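Local coordinates for beta-L-arabinobiosidase (Bacteroides thetaiotaomicron, PDB 5MQR), which probably hydrolyses glycosidic bonds in complex plant pectin as a multidomain glycosidase of a gut bacterium, at residues 157-162 and 232-237; 185-190 and 243-248; 189-194 and 226-231. One frame throughout, in Å; residues are numbered along the deposited sequence.

Contact 1. Residues 157-162 and 232-237; sequences VSKSGR and CQEILD
Glu234 reaches out from the last turns of its helix and lays its carboxylate against the backbone of Ser158 and Lys159. The backbone N of Lys159 donates to Glu234 OE1 at 3.0 Å with an N-H...O angle of 156°, meeting the syn lone pair, on the side of the other oxygen. The same OE1 is also hydrogen-bonded to the hydroxyl of Tyr156, so two partners grip one oxygen. OE2 is served by a water, which donates to Glu234 OE2 at 2.7 Å, accepts from the backbone N of Ser160 at 2.8 Å and lies 3.0 Å from Ser158 OG. Glu234 reaches this far because CG stands opposite its own carbonyl carbon (chi1 -74°) and the chain beyond is extended. Lys159 is extended too, and the two side chains pass at a slant: Lys159 CB runs 3.6 Å from Glu234 OE2, while Lys159 NZ stays 5.1 Å from that oxygen, too far for a salt bridge. With Glu234 cut back to an alanine, the Lys159 N-H and the Tyr156 hydroxyl would probably lose their shared partner, and the bridging water one of its own.

The receiving loop is a type I turn from Ser158 to Gly161, closed by a hydrogen bond from Gly161 N to Ser158 O. Ser158 OG, at chi1 80°, is turned back into the loop, where Arg162 N donates to Ser158 OG at 3.1 Å. This loop joins strands 148-157 and 163-170 of one four-stranded sheet, consistent with a propeller blade. Helix 226-236 lies beside it, with Ala231 against Ser158, while Ile235 packs on Met166 of strand 163-170 and Ile204 of strand 202-206.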
ATOM      1  N   VAL A 157       8.450  22.068  25.256  1.00 27.33           N
ATOM      2  CA  VAL A 157       9.534  21.271  25.828  1.00 27.87           C
ATOM      3  C   VAL A 157      10.840  22.025  25.590  1.00 28.84           C
ATOM      4  O   VAL A 157      11.237  22.261  24.443  1.00 28.08           O
ATOM      5  CB  VAL A 157       9.625  19.857  25.195  1.00 27.32           C
ATOM      6  CG1 VAL A 157      10.831  19.085  25.765  1.00 28.18           C
ATOM      7  CG2 VAL A 157       8.335  19.099  25.428  1.00 26.64           C
ATOM      8  N   SER A 158      11.511  22.381  26.678  1.00 30.59           N
ATOM      9  CA  SER A 158      12.711  23.202  26.609  1.00 31.92           C
ATOM     10  C   SER A 158      13.934  22.419  26.128  1.00 32.97           C
ATOM     11  O   SER A 158      13.902  21.187  25.965  1.00 32.36           O
ATOM     12  CB  SER A 158      12.990  23.834  27.963  1.00 33.08           C
ATOM     13  OG  SER A 158      13.617  22.912  28.828  1.00 33.45           O
ATOM     14  N   LYS A 159      15.006  23.155  25.882  1.00 34.69           N
ATOM     15  CA  LYS A 159      16.259  22.563  25.434  1.00 36.44           C
ATOM     16  C   LYS A 159      16.864  21.639  26.477  1.00 36.34           C
ATOM     17  O   LYS A 159      17.404  20.617  26.123  1.00 37.62           O
ATOM     18  CB  LYS A 159      17.252  23.647  25.046  1.00 38.50           C
ATOM     19  CG  LYS A 159      16.835  24.309  23.752  1.00 39.38           C
ATOM     20  CD  LYS A 159      17.810  25.403  23.377  1.00 41.45           C
ATOM     21  CE  LYS A 159      17.323  26.182  22.158  1.00 42.05           C
ATOM     22  NZ  LYS A 159      18.144  27.431  22.083  1.00 43.96           N
ATOM     23  N   SER A 160      16.707  21.966  27.748  1.00 36.32           N
ATOM     24  CA  SER A 160      17.115  21.088  28.851  1.00 36.60           C
ATOM     25  C   SER A 160      16.097  19.957  29.198  1.00 35.80           C
ATOM     26  O   SER A 160      16.214  19.334  30.253  1.00 37.15           O
ATOM     27  CB  SER A 160      17.388  21.951  30.089  1.00 37.02           C
ATOM     28  OG  SER A 160      16.197  22.576  30.528  1.00 37.18           O
ATOM     29  N   GLY A 161      15.101  19.718  28.347  1.00 34.26           N
ATOM     30  CA  GLY A 161      14.118  18.663  28.545  1.00 33.37           C
ATOM     31  C   GLY A 161      13.023  18.891  29.580  1.00 33.38           C
ATOM     32  O   GLY A 161      12.375  17.928  29.975  1.00 32.97           O
ATOM     33  N   ARG A 162      12.809  20.137  30.016  1.00 33.56           N
ATOM     34  CA  ARG A 162      11.676  20.492  30.890  1.00 33.69           C
ATOM     35  C   ARG A 162      10.364  20.740  30.124  1.00 32.40           C
ATOM     36  O   ARG A 162      10.365  21.172  28.952  1.00 31.57           O
ATOM     37  CB  ARG A 162      12.026  21.702  31.749  1.00 35.64           C
ATOM     38  CG  ARG A 162      13.151  21.413  32.745  1.00 37.81           C
ATOM     39  CD  ARG A 162      13.612  22.695  33.405  1.00 39.69           C
ATOM     40  NE  ARG A 162      14.488  22.466  34.558  1.00 41.46           N
ATOM     41  CZ  ARG A 162      14.245  22.848  35.816  1.00 42.66           C
ATOM     42  NH1 ARG A 162      13.137  23.490  36.174  1.00 42.49           N
ATOM     43  NH2 ARG A 162      15.150  22.593  36.752  1.00 44.69           N
ATOM     44  N   CYS A 232      11.448  29.464  29.995  1.00 33.69           N
ATOM     45  CA  CYS A 232      10.470  30.477  29.649  1.00 33.75           C
ATOM     46  C   CYS A 232      11.058  31.459  28.640  1.00 34.32           C
ATOM     47  O   CYS A 232      10.404  31.801  27.659  1.00 34.05           O
ATOM     48  CB  CYS A 232       9.984  31.224  30.881  1.00 34.16           C
ATOM     49  SG  CYS A 232       9.034  30.199  32.033  1.00 34.28           S
ATOM     50  N   GLN A 233      12.299  31.877  28.856  1.00 35.02           N
ATOM     51  CA  GLN A 233      12.958  32.802  27.942  1.00 35.28           C
ATOM     52  C   GLN A 233      13.060  32.247  26.512  1.00 34.64           C
ATOM     53  O   GLN A 233      13.001  33.020  25.550  1.00 34.33           O
ATOM     54  CB  GLN A 233      14.353  33.189  28.473  1.00 36.10           C
ATOM     55  CG  GLN A 233      15.001  34.366  27.744  1.00 36.61           C
ATOM     56  CD  GLN A 233      14.130  35.616  27.793  1.00 36.55           C
ATOM     57  OE1 GLN A 233      13.777  36.078  28.864  1.00 36.95           O
ATOM     58  NE2 GLN A 233      13.762  36.143  26.637  1.00 36.40           N
ATOM     59  N   GLU A 234      13.220  30.924  26.388  1.00 34.04           N
ATOM     60  CA  GLU A 234      13.233  30.237  25.093  1.00 33.64           C
ATOM     61  C   GLU A 234      11.904  30.350  24.355  1.00 33.03           C
ATOM     62  O   GLU A 234      11.889  30.353  23.125  1.00 32.53           O
ATOM     63  CB  GLU A 234      13.524  28.732  25.242  1.00 33.44           C
ATOM     64  CG  GLU A 234      14.966  28.373  25.577  1.00 34.31           C
ATOM     65  CD  GLU A 234      15.139  26.916  25.978  1.00 34.03           C
ATOM     66  OE1 GLU A 234      14.309  26.053  25.613  1.00 32.89           O
ATOM     67  OE2 GLU A 234      16.129  26.632  26.679  1.00 35.40           O
ATOM     68  N   ILE A 235      10.796  30.363  25.095  1.00 32.56           N
ATOM     69  CA  ILE A 235       9.489  30.528  24.489  1.00 31.91           C
ATOM     70  C   ILE A 235       9.431  31.903  23.851  1.00 32.25           C
ATOM     71  O   ILE A 235       9.082  32.013  22.678  1.00 31.60           O
ATOM     72  CB  ILE A 235       8.360  30.387  25.507  1.00 31.79           C
ATOM     73  CG1 ILE A 235       8.272  28.929  25.982  1.00 31.47           C
ATOM     74  CG2 ILE A 235       7.037  30.843  24.902  1.00 31.27           C
ATOM     75  CD1 ILE A 235       7.505  28.764  27.276  1.00 31.41           C
ATOM     76  N   LEU A 236       9.795  32.925  24.621  1.00 33.30           N
ATOM     77  CA  LEU A 236       9.793  34.314  24.147  1.00 34.72           C
ATOM     78  C   LEU A 236      10.744  34.542  22.974  1.00 35.33           C
ATOM     79  O   LEU A 236      10.465  35.355  22.123  1.00 36.14           O
ATOM     80  CB  LEU A 236      10.157  35.286  25.276  1.00 35.68           C
ATOM     81  CG  LEU A 236       9.148  35.447  26.420  1.00 35.99           C
ATOM     82  CD1 LEU A 236       9.734  36.286  27.563  1.00 36.72           C
ATOM     83  CD2 LEU A 236       7.856  36.068  25.903  1.00 35.64           C
ATOM     84  N   ASP A 237      11.850  33.808  22.925  1.00 35.97           N
ATOM     85  CA  ASP A 237      12.815  33.932  21.826  1.00 36.40           C
ATOM     86  C   ASP A 237      12.494  33.041  20.644  1.00 35.08           C
ATOM     87  O   ASP A 237      13.264  32.992  19.697  1.00 35.28           O
ATOM     88  CB  ASP A 237      14.245  33.646  22.325  1.00 37.91           C
ATOM     89  CG  ASP A 237      14.733  34.651  23.397  1.00 39.49           C
ATOM     90  OD1 ASP A 237      14.161  35.763  23.555  1.00 39.92           O
ATOM     91  OD2 ASP A 237      15.710  34.305  24.101  1.00 40.98           O
TER
HETATM   92  O   HOH W   1      16.120  24.597  28.516  1.00 31.54           O

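Contact 2. Residues 185-190 and 243-248; sequences IGRVVR and MQWVEE
Arg187 and Glu248 form a buried salt bridge: Arg187 NH2 donates to Glu248 OE1 at 3.0 Å with a nearly straight N-H...O angle of 169°. The oxygen lies in the guanidinium plane, at its edge, whereas the donor comes to OE1 from above the carboxylate plane, and the two flat groups stand almost perpendicular. A water bridges the pair. It accepts from Arg187 NH1 at 2.9 Å and donates to Glu248 OE1 and to the backbone O of Gln244, each at 2.7 Å. The second carboxylate oxygen, OE2, is hydrogen-bonded to His150 ND1, which helps fix the rotation of the acid.

While its NH1 and NH2 make these bonds, the guanidinium lies flat on the indole of Trp245. The planes are 8° apart, and Arg187 CZ sits 3.5 Å from the centroid of the five-membered ring, a cation-pi stack. The extended run to CD brings Arg187 CD over the ring, 3.2 Å from Trp245 CE2 in a tight CH-pi fit, and the bend at chi3 (-65°) then swings NE and the guanidinium across its face.

The contact ties the loop after helix 239-242 to strand 186-192 of a four-stranded antiparallel sheet, consistent with a blade of the N-terminal beta-propeller. Ile204 of strand 202-206 touches both Arg187 and Trp245, and Trp245 also meets Ile235 and Leu236 of helix 226-236.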
ATOM      1  N   ILE A 185      -5.584  40.136  30.236  1.00 35.83           N
ATOM      2  CA  ILE A 185      -4.753  40.287  31.425  1.00 35.70           C
ATOM      3  C   ILE A 185      -3.335  39.859  31.098  1.00 34.84           C
ATOM      4  O   ILE A 185      -2.401  40.646  31.225  1.00 34.86           O
ATOM      5  CB  ILE A 185      -5.309  39.456  32.582  1.00 35.93           C
ATOM      6  CG1 ILE A 185      -6.668  40.009  32.997  1.00 36.39           C
ATOM      7  CG2 ILE A 185      -4.363  39.485  33.776  1.00 36.45           C
ATOM      8  CD1 ILE A 185      -7.494  39.037  33.803  1.00 36.30           C
ATOM      9  N   GLY A 186      -3.177  38.609  30.688  1.00 33.69           N
ATOM     10  CA  GLY A 186      -1.856  38.110  30.340  1.00 33.55           C
ATOM     11  C   GLY A 186      -1.738  36.605  30.253  1.00 32.64           C
ATOM     12  O   GLY A 186      -2.700  35.870  30.485  1.00 31.75           O
ATOM     13  N   ARG A 187      -0.525  36.162  29.954  1.00 32.47           N
ATOM     14  CA  ARG A 187      -0.255  34.773  29.746  1.00 32.04           C
ATOM     15  C   ARG A 187       0.566  34.206  30.891  1.00 32.02           C
ATOM     16  O   ARG A 187       1.497  34.841  31.368  1.00 32.22           O
ATOM     17  CB  ARG A 187       0.478  34.593  28.436  1.00 32.34           C
ATOM     18  CG  ARG A 187       0.297  33.190  27.890  1.00 32.27           C
ATOM     19  CD  ARG A 187       0.923  33.067  26.545  1.00 32.34           C
ATOM     20  NE  ARG A 187       0.240  33.916  25.576  1.00 32.39           N
ATOM     21  CZ  ARG A 187      -0.754  33.541  24.769  1.00 32.06           C
ATOM     22  NH1 ARG A 187      -1.246  32.290  24.769  1.00 31.75           N
ATOM     23  NH2 ARG A 187      -1.257  34.443  23.922  1.00 31.98           N
ATOM     24  N   VAL A 188       0.197  33.001  31.316  1.00 31.32           N
ATOM     25  CA  VAL A 188       0.826  32.340  32.449  1.00 31.43           C
ATOM     26  C   VAL A 188       1.453  31.037  31.999  1.00 30.69           C
ATOM     27  O   VAL A 188       1.076  30.470  30.981  1.00 30.13           O
ATOM     28  CB  VAL A 188      -0.148  32.046  33.617  1.00 31.44           C
ATOM     29  CG1 VAL A 188      -0.658  33.346  34.208  1.00 32.15           C
ATOM     30  CG2 VAL A 188      -1.313  31.152  33.188  1.00 30.84           C
ATOM     31  N   VAL A 189       2.405  30.586  32.802  1.00 30.84           N
ATOM     32  CA  VAL A 189       3.145  29.354  32.583  1.00 30.39           C
ATOM     33  C   VAL A 189       3.344  28.663  33.920  1.00 30.48           C
ATOM     34  O   VAL A 189       3.370  29.312  34.968  1.00 30.75           O
ATOM     35  CB  VAL A 189       4.564  29.593  32.010  1.00 30.57           C
ATOM     36  CG1 VAL A 189       4.509  30.021  30.559  1.00 30.42           C
ATOM     37  CG2 VAL A 189       5.354  30.604  32.843  1.00 31.49           C
ATOM     38  N   ARG A 190       3.529  27.352  33.862  1.00 30.17           N
ATOM     39  CA  ARG A 190       4.077  26.592  34.983  1.00 30.71           C
ATOM     40  C   ARG A 190       4.758  25.324  34.492  1.00 30.85           C
ATOM     41  O   ARG A 190       4.407  24.795  33.444  1.00 29.74           O
ATOM     42  CB  ARG A 190       2.989  26.265  36.007  1.00 30.42           C
ATOM     43  CG  ARG A 190       2.063  25.119  35.642  1.00 29.57           C
ATOM     44  CD  ARG A 190       0.813  25.127  36.520  1.00 29.65           C
ATOM     45  NE  ARG A 190       1.152  25.160  37.940  1.00 30.35           N
ATOM     46  CZ  ARG A 190       0.272  25.120  38.932  1.00 30.58           C
ATOM     47  NH1 ARG A 190      -1.034  25.042  38.700  1.00 30.58           N
ATOM     48  NH2 ARG A 190       0.711  25.154  40.170  1.00 31.16           N
HETATM   49  N   MSE A 243       4.044  33.582  17.099  1.00 31.20           N
HETATM   50  CA  MSE A 243       2.978  33.471  16.099  1.00 31.77           C
HETATM   51  C   MSE A 243       1.693  32.901  16.642  1.00 31.59           C
HETATM   52  O   MSE A 243       0.624  33.124  16.066  1.00 31.53           O
HETATM   53  CB  MSE A 243       3.387  32.578  14.935  1.00 31.96           C
HETATM   54  CG  MSE A 243       4.505  33.178  14.084  1.00 33.53           C
HETATM   55 SE   MSE A 243       3.981  34.864  13.212  1.00 36.95          SE
HETATM   56  CE  MSE A 243       2.931  33.986  11.792  1.00 35.66           C
ATOM     57  N   GLN A 244       1.780  32.152  17.740  1.00 31.40           N
ATOM     58  CA  GLN A 244       0.614  31.524  18.360  1.00 30.55           C
ATOM     59  C   GLN A 244       0.094  32.298  19.546  1.00 30.33           C
ATOM     60  O   GLN A 244      -0.745  31.798  20.273  1.00 30.76           O
ATOM     61  CB  GLN A 244       0.950  30.090  18.775  1.00 30.21           C
ATOM     62  CG  GLN A 244       1.421  29.225  17.619  1.00 30.17           C
ATOM     63  CD  GLN A 244       1.817  27.829  18.054  1.00 30.28           C
ATOM     64  OE1 GLN A 244       0.967  27.023  18.447  1.00 29.97           O
ATOM     65  NE2 GLN A 244       3.123  27.539  18.006  1.00 30.67           N
ATOM     66  N   TRP A 245       0.621  33.490  19.759  1.00 30.59           N
ATOM     67  CA  TRP A 245       0.161  34.407  20.799  1.00 31.10           C
ATOM     68  C   TRP A 245      -0.563  35.637  20.228  1.00 30.95           C
ATOM     69  O   TRP A 245      -1.029  36.477  20.985  1.00 31.58           O
ATOM     70  CB  TRP A 245       1.357  34.916  21.599  1.00 31.95           C
ATOM     71  CG  TRP A 245       1.965  33.969  22.614  1.00 32.24           C
ATOM     72  CD1 TRP A 245       1.787  32.609  22.720  1.00 31.78           C
ATOM     73  CD2 TRP A 245       2.909  34.332  23.622  1.00 32.70           C
ATOM     74  NE1 TRP A 245       2.545  32.117  23.764  1.00 32.26           N
ATOM     75  CE2 TRP A 245       3.253  33.153  24.321  1.00 32.80           C
ATOM     76  CE3 TRP A 245       3.503  35.544  24.000  1.00 33.41           C
ATOM     77  CZ2 TRP A 245       4.151  33.158  25.391  1.00 33.36           C
ATOM     78  CZ3 TRP A 245       4.394  35.554  25.058  1.00 33.89           C
ATOM     79  CH2 TRP A 245       4.707  34.370  25.750  1.00 33.99           C
ATOM     80  N   VAL A 246      -0.652  35.747  18.907  1.00 30.71           N
ATOM     81  CA  VAL A 246      -1.147  36.974  18.262  1.00 31.63           C
ATOM     82  C   VAL A 246      -2.608  37.328  18.557  1.00 31.96           C
ATOM     83  O   VAL A 246      -2.951  38.511  18.604  1.00 33.05           O
ATOM     84  CB  VAL A 246      -0.944  36.926  16.736  1.00 31.30           C
ATOM     85  CG1 VAL A 246      -1.843  35.845  16.082  1.00 30.25           C
ATOM     86  CG2 VAL A 246      -1.142  38.316  16.113  1.00 31.60           C
ATOM     87  N   GLU A 247      -3.455  36.327  18.773  1.00 31.45           N
ATOM     88  CA  GLU A 247      -4.860  36.606  19.035  1.00 32.49           C
ATOM     89  C   GLU A 247      -5.135  37.224  20.393  1.00 32.99           C
ATOM     90  O   GLU A 247      -6.101  37.968  20.497  1.00 33.68           O
ATOM     91  CB  GLU A 247      -5.726  35.365  18.863  1.00 32.43           C
ATOM     92  CG  GLU A 247      -5.742  34.844  17.447  1.00 32.63           C
ATOM     93  CD  GLU A 247      -6.537  33.564  17.322  1.00 33.02           C
ATOM     94  OE1 GLU A 247      -7.752  33.635  17.596  1.00 34.66           O
ATOM     95  OE2 GLU A 247      -5.978  32.505  16.936  1.00 31.80           O
ATOM     96  N   GLU A 248      -4.330  36.894  21.415  1.00 32.71           N
ATOM     97  CA  GLU A 248      -4.556  37.363  22.801  1.00 33.18           C
ATOM     98  C   GLU A 248      -3.609  38.477  23.212  1.00 33.28           C
ATOM     99  O   GLU A 248      -3.953  39.294  24.048  1.00 32.88           O
ATOM    100  CB  GLU A 248      -4.407  36.220  23.803  1.00 33.20           C
ATOM    101  CG  GLU A 248      -5.299  35.017  23.543  1.00 33.21           C
ATOM    102  CD  GLU A 248      -4.746  33.975  22.569  1.00 33.04           C
ATOM    103  OE1 GLU A 248      -3.588  34.067  22.109  1.00 33.66           O
ATOM    104  OE2 GLU A 248      -5.508  33.031  22.255  1.00 33.19           O
TER
HETATM  105  O   HOH W   2      -2.534  31.628  22.301  1.00 25.12           O

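Contact 3. Residues 189-194 and 226-231; sequences VREIKK and REFVKA
Glu191 and Phe228 mark the closest backbone approach between a strand and the helix laid over it, with their CA atoms 7.4 Å apart. Strand 186-192, which supplies residues 189-192, is an inner strand of a four-stranded antiparallel sheet, consistent with a blade of the N-terminal beta-propeller, and helix 226-236, which follows strand 202-206 in the chain, packs on one face of that sheet. The axes of strand 189-192 and helix 226-231 come within 10.0 Å and run at 123° to each other, so the helix crosses the strand in a partly antiparallel sense. Near the helix start, Phe228 N is hydrogen-bonded to Asp225 OD1.

The strand's alternation sorts its side chains. Val189 and Glu191 point toward the helix, while Arg190 points away from it, its guanidinium held by the backbone oxygens of Val122 and Gly199. Between the two layers lies the ring of Phe228, whose CG is anti to the backbone N (chi1 169°), sending the ring down to the strand. The Glu191 and Phe228 side chains run alongside one another in opposite senses, carboxylate and ring planes 12° apart. Glu191 CB lies 4.0 Å from Phe228 CD1, and Glu191 OE1 is 3.8 Å from that same carbon. This acid is not left buried without a mate, since OE1 is in a salt bridge with Arg162. The Phe228 ring also meets that of Tyr202 from strand 202-206. Two residues earlier on the strand, Val189 CG2 touches Phe228 CZ at 4.0 Å, a purely apolar contact at the far end of the ring.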
ATOM      1  N   VAL A 189       2.405  30.586  32.802  1.00 30.84           N
ATOM      2  CA  VAL A 189       3.145  29.354  32.583  1.00 30.39           C
ATOM      3  C   VAL A 189       3.344  28.663  33.920  1.00 30.48           C
ATOM      4  O   VAL A 189       3.370  29.312  34.968  1.00 30.75           O
ATOM      5  CB  VAL A 189       4.564  29.593  32.010  1.00 30.57           C
ATOM      6  CG1 VAL A 189       4.509  30.021  30.559  1.00 30.42           C
ATOM      7  CG2 VAL A 189       5.354  30.604  32.843  1.00 31.49           C
ATOM      8  N   ARG A 190       3.529  27.352  33.862  1.00 30.17           N
ATOM      9  CA  ARG A 190       4.077  26.592  34.983  1.00 30.71           C
ATOM     10  C   ARG A 190       4.758  25.324  34.492  1.00 30.85           C
ATOM     11  O   ARG A 190       4.407  24.795  33.444  1.00 29.74           O
ATOM     12  CB  ARG A 190       2.989  26.265  36.007  1.00 30.42           C
ATOM     13  CG  ARG A 190       2.063  25.119  35.642  1.00 29.57           C
ATOM     14  CD  ARG A 190       0.813  25.127  36.520  1.00 29.65           C
ATOM     15  NE  ARG A 190       1.152  25.160  37.940  1.00 30.35           N
ATOM     16  CZ  ARG A 190       0.272  25.120  38.932  1.00 30.58           C
ATOM     17  NH1 ARG A 190      -1.034  25.042  38.700  1.00 30.58           N
ATOM     18  NH2 ARG A 190       0.711  25.154  40.170  1.00 31.16           N
ATOM     19  N   GLU A 191       5.735  24.853  35.255  1.00 32.12           N
ATOM     20  CA  GLU A 191       6.460  23.665  34.888  1.00 32.58           C
ATOM     21  C   GLU A 191       5.650  22.443  35.277  1.00 32.53           C
ATOM     22  O   GLU A 191       5.028  22.423  36.335  1.00 32.16           O
ATOM     23  CB  GLU A 191       7.814  23.622  35.583  1.00 33.75           C
ATOM     24  CG  GLU A 191       8.630  22.404  35.140  1.00 34.33           C
ATOM     25  CD  GLU A 191      10.109  22.526  35.421  1.00 35.24           C
ATOM     26  OE1 GLU A 191      10.535  23.543  36.018  1.00 36.84           O
ATOM     27  OE2 GLU A 191      10.848  21.598  35.042  1.00 35.08           O
ATOM     28  N   ILE A 192       5.650  21.446  34.406  1.00 32.38           N
ATOM     29  CA  ILE A 192       5.206  20.110  34.758  1.00 33.54           C
ATOM     30  C   ILE A 192       6.442  19.223  35.035  1.00 34.89           C
ATOM     31  O   ILE A 192       7.343  19.104  34.206  1.00 33.88           O
ATOM     32  CB  ILE A 192       4.320  19.510  33.662  1.00 32.91           C
ATOM     33  CG1 ILE A 192       3.021  20.324  33.523  1.00 32.61           C
ATOM     34  CG2 ILE A 192       4.002  18.043  33.979  1.00 33.01           C
ATOM     35  CD1 ILE A 192       2.362  20.170  32.165  1.00 32.18           C
ATOM     36  N   LYS A 193       6.470  18.606  36.211  1.00 37.62           N
ATOM     37  CA  LYS A 193       7.631  17.813  36.653  1.00 40.78           C
ATOM     38  C   LYS A 193       7.466  16.322  36.387  1.00 41.30           C
ATOM     39  O   LYS A 193       6.353  15.848  36.154  1.00 39.63           O
ATOM     40  CB  LYS A 193       7.943  18.128  38.118  1.00 42.83           C
ATOM     41  CG  LYS A 193       8.745  19.422  38.254  1.00 45.22           C
ATOM     42  CD  LYS A 193       8.328  20.276  39.442  1.00 47.90           C
ATOM     43  CE  LYS A 193       9.546  20.954  40.074  1.00 50.74           C
ATOM     44  NZ  LYS A 193       9.189  21.763  41.276  1.00 52.10           N
ATOM     45  N   LYS A 194       8.587  15.600  36.374  1.00 44.97           N
ATOM     46  CA  LYS A 194       8.570  14.146  36.071  1.00 47.49           C
ATOM     47  C   LYS A 194       7.616  13.382  36.984  1.00 46.46           C
ATOM     48  O   LYS A 194       6.901  12.472  36.533  1.00 45.26           O
ATOM     49  CB  LYS A 194       9.973  13.517  36.153  1.00 51.12           C
ATOM     50  CG  LYS A 194      10.591  13.254  34.781  1.00 54.83           C
ATOM     51  CD  LYS A 194      12.091  12.957  34.864  1.00 57.88           C
ATOM     52  CE  LYS A 194      12.899  13.647  33.759  1.00 59.64           C
ATOM     53  NZ  LYS A 194      14.328  13.804  34.204  1.00 62.63           N
ATOM     54  N   ARG A 226      16.768  28.746  37.995  1.00 44.76           N
ATOM     55  CA  ARG A 226      17.429  29.345  36.822  1.00 45.66           C
ATOM     56  C   ARG A 226      17.044  28.678  35.529  1.00 42.75           C
ATOM     57  O   ARG A 226      16.875  29.354  34.527  1.00 41.98           O
ATOM     58  CB  ARG A 226      18.959  29.297  36.944  1.00 48.60           C
ATOM     59  CG  ARG A 226      19.537  30.299  37.938  1.00 52.89           C
ATOM     60  CD  ARG A 226      21.053  30.383  37.786  1.00 56.76           C
ATOM     61  NE  ARG A 226      21.664  31.428  38.615  1.00 61.27           N
ATOM     62  CZ  ARG A 226      22.906  31.935  38.449  1.00 65.18           C
ATOM     63  NH1 ARG A 226      23.714  31.521  37.454  1.00 65.71           N
ATOM     64  NH2 ARG A 226      23.356  32.881  39.290  1.00 66.16           N
ATOM     65  N   GLU A 227      16.948  27.352  35.557  1.00 40.84           N
ATOM     66  CA  GLU A 227      16.648  26.575  34.362  1.00 39.40           C
ATOM     67  C   GLU A 227      15.197  26.717  33.908  1.00 37.38           C
ATOM     68  O   GLU A 227      14.923  26.635  32.717  1.00 36.53           O
ATOM     69  CB  GLU A 227      17.021  25.095  34.554  1.00 39.58           C
ATOM     70  CG  GLU A 227      18.530  24.864  34.642  1.00 41.21           C
ATOM     71  CD  GLU A 227      19.288  25.305  33.394  1.00 41.25           C
ATOM     72  OE1 GLU A 227      18.874  24.923  32.267  1.00 40.94           O
ATOM     73  OE2 GLU A 227      20.285  26.040  33.556  1.00 42.08           O
ATOM     74  N   PHE A 228      14.280  26.924  34.857  1.00 36.41           N
ATOM     75  CA  PHE A 228      12.901  27.279  34.528  1.00 35.12           C
ATOM     76  C   PHE A 228      12.854  28.654  33.829  1.00 34.92           C
ATOM     77  O   PHE A 228      12.201  28.794  32.825  1.00 33.68           O
ATOM     78  CB  PHE A 228      12.023  27.269  35.782  1.00 34.45           C
ATOM     79  CG  PHE A 228      10.682  27.868  35.573  1.00 33.47           C
ATOM     80  CD1 PHE A 228       9.682  27.138  34.961  1.00 32.49           C
ATOM     81  CD2 PHE A 228      10.420  29.180  35.963  1.00 33.68           C
ATOM     82  CE1 PHE A 228       8.434  27.693  34.749  1.00 31.93           C
ATOM     83  CE2 PHE A 228       9.174  29.742  35.761  1.00 33.18           C
ATOM     84  CZ  PHE A 228       8.177  28.992  35.148  1.00 32.29           C
ATOM     85  N   VAL A 229      13.558  29.643  34.374  1.00 35.93           N
ATOM     86  CA  VAL A 229      13.610  30.977  33.793  1.00 36.82           C
ATOM     87  C   VAL A 229      14.133  30.901  32.361  1.00 37.16           C
ATOM     88  O   VAL A 229      13.535  31.483  31.460  1.00 36.67           O
ATOM     89  CB  VAL A 229      14.459  31.960  34.652  1.00 38.07           C
ATOM     90  CG1 VAL A 229      14.666  33.306  33.939  1.00 38.32           C
ATOM     91  CG2 VAL A 229      13.807  32.174  36.012  1.00 38.06           C
ATOM     92  N   LYS A 230      15.215  30.153  32.154  1.00 38.39           N
ATOM     93  CA  LYS A 230      15.767  29.933  30.804  1.00 39.15           C
ATOM     94  C   LYS A 230      14.764  29.288  29.862  1.00 37.09           C
ATOM     95  O   LYS A 230      14.729  29.635  28.688  1.00 36.29           O
ATOM     96  CB  LYS A 230      17.084  29.096  30.820  1.00 41.27           C
ATOM     97  CG  LYS A 230      18.331  29.934  31.099  1.00 44.41           C
ATOM     98  CD  LYS A 230      19.600  29.157  31.525  1.00 46.57           C
ATOM     99  CE  LYS A 230      20.371  29.997  32.557  1.00 49.25           C
ATOM    100  NZ  LYS A 230      21.754  29.536  32.917  1.00 51.48           N
ATOM    101  N   ALA A 231      13.996  28.329  30.378  1.00 35.92           N
ATOM    102  CA  ALA A 231      12.982  27.617  29.602  1.00 34.60           C
ATOM    103  C   ALA A 231      11.882  28.569  29.111  1.00 33.81           C
ATOM    104  O   ALA A 231      11.449  28.472  27.953  1.00 32.74           O
ATOM    105  CB  ALA A 231      12.377  26.460  30.405  1.00 34.10           C
TER

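How the contacts relate
Contacts 1 and 3 share helix 226-236, contact 3 using its first half and contact 1 its second; the centres of contacts 1 and 3 are 8 Å apart. Arg162 NH1 of contact 1 reaches Glu191 OE1 of contact 3 at 2.6 Å, a salt bridge that ties the loop to the strand. Contacts 2 and 3 share strand 186-192, with centres 17 Å apart. Contact 2 joins the helix through Trp245, whose CH2 packs on Leu236 CD2 of contact 1 at 3.6 Å. The side chains of Trp245, Val189 and Ser158 each lie about 9, 11 and 13 Å, respectively, from a bound calcium ion, too far to be ligands. Together the contacts hold one helix and two loops to one sheet, probably a propeller blade.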